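Prophenoloxidase b (Marsupenaeus japonicus, PDB 3WKY) is the hemolymph precursor of a phenoloxidase, a type 3 copper protein that, once activated, probably oxidises monophenols and o-diphenols. Local coordinates at residues R417-N422 / G633-R638. Residues are numbered along the deposited sequence; the frame is centred on the assembly and turned at random.
Sequences RQLSGN and GYPLER. With NAG (2-acetamido-2-deoxy-beta-D-glucopyranose), chain E.
The backbones of 417-422, which runs from a short, weakly bonded helix into a loop, and 633-638, an irregular loop, come closest at Leu-419 and Pro-635, 7.7 Å between CA atoms. Both belong to the Ig-like domain of the hemocyanin family, and the contact joins short helix 416-419 to the loop between strand 588-598 and helix 645-650. A cis peptide links Tyr-634 to Pro-635, and CB of the proline lies 3.7 Å above the plane of the tyrosine ring, offset toward its rim. Tyr-634 reaches across with CG anti to the backbone N (chi1 157°), and its OH donates a short hydrogen bond, 2.5 Å, to Gln-418 O. The bond lies in the carbonyl plane, with a C=O...OH angle of 156°, and it fixes the phenol's position against the Gln-418 carbonyl. Leu-419 packs beside it: CD2 sits 3.7 Å from Pro-635 CB and 4.1 Å from Tyr-634 CE2. Gln-418 and Arg-638 cross at about a right angle, yet each is held by others: Gln-418 OE1 accepts from Thr-415 N, Arg-638 NH1 donates to Pro-412 O, and Asn-326 OD1 takes both Gln-418 NE2 and Arg-638 NH2. Gln-418 NE2 also bonds Leu-684 O of a neighbouring subunit. Asn-422 carries the N-linked sugar, its ND2 bonded covalently to NAG C1 at 1.4 Å.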
ATOM      1  N   ARG A 417     -34.477  13.501  40.642  1.00 21.76           N
ATOM      2  CA  ARG A 417     -35.419  14.612  40.574  0.63 22.28           C
ATOM      3  C   ARG A 417     -35.737  14.985  39.127  1.00 25.02           C
ATOM      4  O   ARG A 417     -36.872  15.333  38.801  1.00 21.34           O
ATOM      5  CB  ARG A 417     -34.868  15.828  41.321  0.63 24.45           C
ATOM      6  CG  ARG A 417     -35.839  16.995  41.413  0.63 26.52           C
ATOM      7  CD  ARG A 417     -37.085  16.607  42.210  0.63 28.07           C
ATOM      8  NE  ARG A 417     -38.104  17.654  42.192  0.63 35.06           N
ATOM      9  CZ  ARG A 417     -39.132  17.688  41.346  0.63 31.58           C
ATOM     10  NH1 ARG A 417     -40.004  18.683  41.406  0.63 32.05           N
ATOM     11  NH2 ARG A 417     -39.285  16.731  40.437  0.63 31.60           N
ATOM     12  N   GLN A 418     -34.731  14.916  38.251  1.00 19.88           N
ATOM     13  CA  GLN A 418     -34.951  15.251  36.847  1.00 18.96           C
ATOM     14  C   GLN A 418     -35.821  14.227  36.122  1.00 22.25           C
ATOM     15  O   GLN A 418     -36.324  14.507  35.029  1.00 24.74           O
ATOM     16  CB  GLN A 418     -33.609  15.425  36.095  1.00 16.24           C
ATOM     17  CG  GLN A 418     -32.874  16.717  36.427  1.00 18.76           C
ATOM     18  CD  GLN A 418     -31.555  16.812  35.689  1.00 19.12           C
ATOM     19  OE1 GLN A 418     -30.776  15.862  35.686  1.00 18.25           O
ATOM     20  NE2 GLN A 418     -31.298  17.953  35.071  1.00 19.43           N
ATOM     21  N   LEU A 419     -35.998  13.046  36.719  1.00 18.77           N
ATOM     22  CA  LEU A 419     -36.767  11.976  36.079  1.00 17.42           C
ATOM     23  C   LEU A 419     -38.075  11.673  36.820  1.00 20.82           C
ATOM     24  O   LEU A 419     -38.909  10.925  36.324  1.00 23.35           O
ATOM     25  CB  LEU A 419     -35.959  10.680  36.005  1.00 19.00           C
ATOM     26  CG  LEU A 419     -34.708  10.728  35.122  1.00 19.00           C
ATOM     27  CD1 LEU A 419     -33.948   9.413  35.251  1.00 22.58           C
ATOM     28  CD2 LEU A 419     -35.111  10.980  33.677  1.00 19.18           C
ATOM     29  N   SER A 420     -38.219  12.245  38.004  1.00 20.59           N
ATOM     30  CA  SER A 420     -39.382  11.940  38.841  0.77 24.71           C
ATOM     31  C   SER A 420     -40.649  12.607  38.305  1.00 28.26           C
ATOM     32  O   SER A 420     -40.597  13.601  37.587  1.00 27.47           O
ATOM     33  CB  SER A 420     -39.130  12.363  40.288  0.77 26.39           C
ATOM     34  OG  SER A 420     -38.996  13.769  40.383  0.77 32.87           O
ATOM     35  N   GLY A 421     -41.800  12.030  38.645  1.00 26.39           N
ATOM     36  CA  GLY A 421     -43.072  12.563  38.178  1.00 24.25           C
ATOM     37  C   GLY A 421     -44.211  12.170  39.106  1.00 27.30           C
ATOM     38  O   GLY A 421     -44.120  11.157  39.798  1.00 25.36           O
ATOM     39  N   ASN A 422     -45.284  12.957  39.107  1.00 24.97           N
ATOM     40  CA  ASN A 422     -46.428  12.681  39.981  1.00 26.09           C
ATOM     41  C   ASN A 422     -47.361  11.606  39.419  1.00 28.99           C
ATOM     42  O   ASN A 422     -48.128  10.988  40.161  1.00 32.25           O
ATOM     43  CB  ASN A 422     -47.219  13.971  40.240  1.00 26.41           C
ATOM     44  CG  ASN A 422     -46.508  14.918  41.193  1.00 30.39           C
ATOM     45  OD1 ASN A 422     -46.277  14.586  42.353  1.00 45.66           O
ATOM     46  ND2 ASN A 422     -46.169  16.104  40.711  1.00 44.13           N
ATOM     47  N   GLY A 633     -35.667  14.807  22.788  1.00 16.86           N
ATOM     48  CA  GLY A 633     -35.409  13.386  22.921  1.00 16.52           C
ATOM     49  C   GLY A 633     -35.266  12.917  24.364  1.00 21.02           C
ATOM     50  O   GLY A 633     -35.021  11.736  24.602  1.00 17.42           O
ATOM     51  N   TYR A 634     -35.417  13.836  25.313  1.00 16.83           N
ATOM     52  CA  TYR A 634     -35.355  13.514  26.739  1.00 18.24           C
ATOM     53  C   TYR A 634     -36.367  12.423  27.050  1.00 16.66           C
ATOM     54  O   TYR A 634     -37.471  12.428  26.501  1.00 19.92           O
ATOM     55  CB  TYR A 634     -35.643  14.778  27.557  1.00 18.89           C
ATOM     56  CG  TYR A 634     -36.155  14.563  28.978  1.00 17.29           C
ATOM     57  CD1 TYR A 634     -37.512  14.462  29.236  1.00 22.76           C
ATOM     58  CD2 TYR A 634     -35.277  14.530  30.058  1.00 14.66           C
ATOM     59  CE1 TYR A 634     -37.985  14.296  30.534  1.00 21.85           C
ATOM     60  CE2 TYR A 634     -35.750  14.358  31.369  1.00 18.00           C
ATOM     61  CZ  TYR A 634     -37.099  14.249  31.589  1.00 22.48           C
ATOM     62  OH  TYR A 634     -37.581  14.080  32.887  1.00 21.81           O
ATOM     63  N   PRO A 635     -35.992  11.467  27.913  1.00 18.24           N
ATOM     64  CA  PRO A 635     -34.721  11.380  28.638  1.00 16.43           C
ATOM     65  C   PRO A 635     -33.721  10.429  27.970  1.00 22.54           C
ATOM     66  O   PRO A 635     -32.699  10.101  28.575  1.00 18.75           O
ATOM     67  CB  PRO A 635     -35.158  10.765  29.967  1.00 19.66           C
ATOM     68  CG  PRO A 635     -36.256   9.821  29.572  1.00 18.08           C
ATOM     69  CD  PRO A 635     -36.940  10.425  28.356  1.00 20.07           C
ATOM     70  N   LEU A 636     -34.004  10.014  26.740  1.00 16.32           N
ATOM     71  CA  LEU A 636     -33.276   8.910  26.123  1.00 19.79           C
ATOM     72  C   LEU A 636     -32.127   9.362  25.206  1.00 18.28           C
ATOM     73  O   LEU A 636     -31.868   8.735  24.178  1.00 19.33           O
ATOM     74  CB  LEU A 636     -34.246   8.013  25.352  1.00 17.40           C
ATOM     75  CG  LEU A 636     -35.355   7.422  26.241  1.00 18.94           C
ATOM     76  CD1 LEU A 636     -36.308   6.592  25.397  1.00 20.04           C
ATOM     77  CD2 LEU A 636     -34.743   6.585  27.354  1.00 21.11           C
ATOM     78  N   GLU A 637     -31.452  10.447  25.579  1.00 17.81           N
ATOM     79  CA  GLU A 637     -30.220  10.829  24.890  1.00 16.99           C
ATOM     80  C   GLU A 637     -29.058  10.982  25.866  1.00 20.23           C
ATOM     81  O   GLU A 637     -27.993  11.457  25.483  1.00 21.04           O
ATOM     82  CB  GLU A 637     -30.408  12.106  24.051  1.00 15.71           C
ATOM     83  CG  GLU A 637     -31.515  13.048  24.552  1.00 20.94           C
ATOM     84  CD  GLU A 637     -31.207  13.651  25.905  1.00 21.60           C
ATOM     85  OE1 GLU A 637     -31.744  13.142  26.922  1.00 21.23           O
ATOM     86  OE2 GLU A 637     -30.456  14.654  25.958  1.00 20.09           O
ATOM     87  N   ARG A 638     -29.243  10.562  27.119  1.00 14.62           N
ATOM     88  CA  ARG A 638     -28.126  10.584  28.070  1.00 15.38           C
ATOM     89  C   ARG A 638     -27.767   9.199  28.582  1.00 17.66           C
ATOM     90  O   ARG A 638     -28.592   8.287  28.595  1.00 17.82           O
ATOM     91  CB  ARG A 638     -28.410  11.488  29.287  1.00 16.44           C
ATOM     92  CG  ARG A 638     -28.345  12.979  28.996  1.00 17.24           C
ATOM     93  CD  ARG A 638     -28.164  13.803  30.262  1.00 19.74           C
ATOM     94  NE  ARG A 638     -28.594  15.186  30.060  1.00 19.63           N
ATOM     95  CZ  ARG A 638     -28.683  16.093  31.030  1.00 22.71           C
ATOM     96  NH1 ARG A 638     -28.344  15.777  32.279  1.00 19.27           N
ATOM     97  NH2 ARG A 638     -29.117  17.309  30.750  1.00 18.99           N
TER
HETATM   98  C1  NAG E 701     -45.694  16.953  41.778  1.00 46.29           C
HETATM   99  C2  NAG E 701     -44.178  17.215  41.712  1.00 59.34           C
HETATM  100  C3  NAG E 701     -43.705  18.601  42.171  1.00 63.82           C
HETATM  101  C4  NAG E 701     -44.781  19.678  42.173  1.00 66.46           C
HETATM  102  C5  NAG E 701     -46.058  19.101  42.744  1.00 61.42           C
HETATM  103  C6  NAG E 701     -47.126  20.181  42.893  1.00 63.53           C
HETATM  104  C7  NAG E 701     -42.998  15.085  42.074  1.00 54.38           C
HETATM  105  C8  NAG E 701     -43.278  13.858  42.892  1.00 57.50           C
HETATM  106  N2  NAG E 701     -43.488  16.235  42.539  1.00 52.78           N
HETATM  107  O3  NAG E 701     -42.654  19.021  41.328  1.00 65.18           O
HETATM  108  O4  NAG E 701     -44.370  20.777  42.956  1.00 69.93           O
HETATM  109  O5  NAG E 701     -46.495  18.118  41.842  1.00 60.03           O
HETATM  110  O6  NAG E 701     -47.313  20.826  41.652  1.00 64.87           O
HETATM  111  O7  NAG E 701     -42.339  14.987  41.038  1.00 49.69           O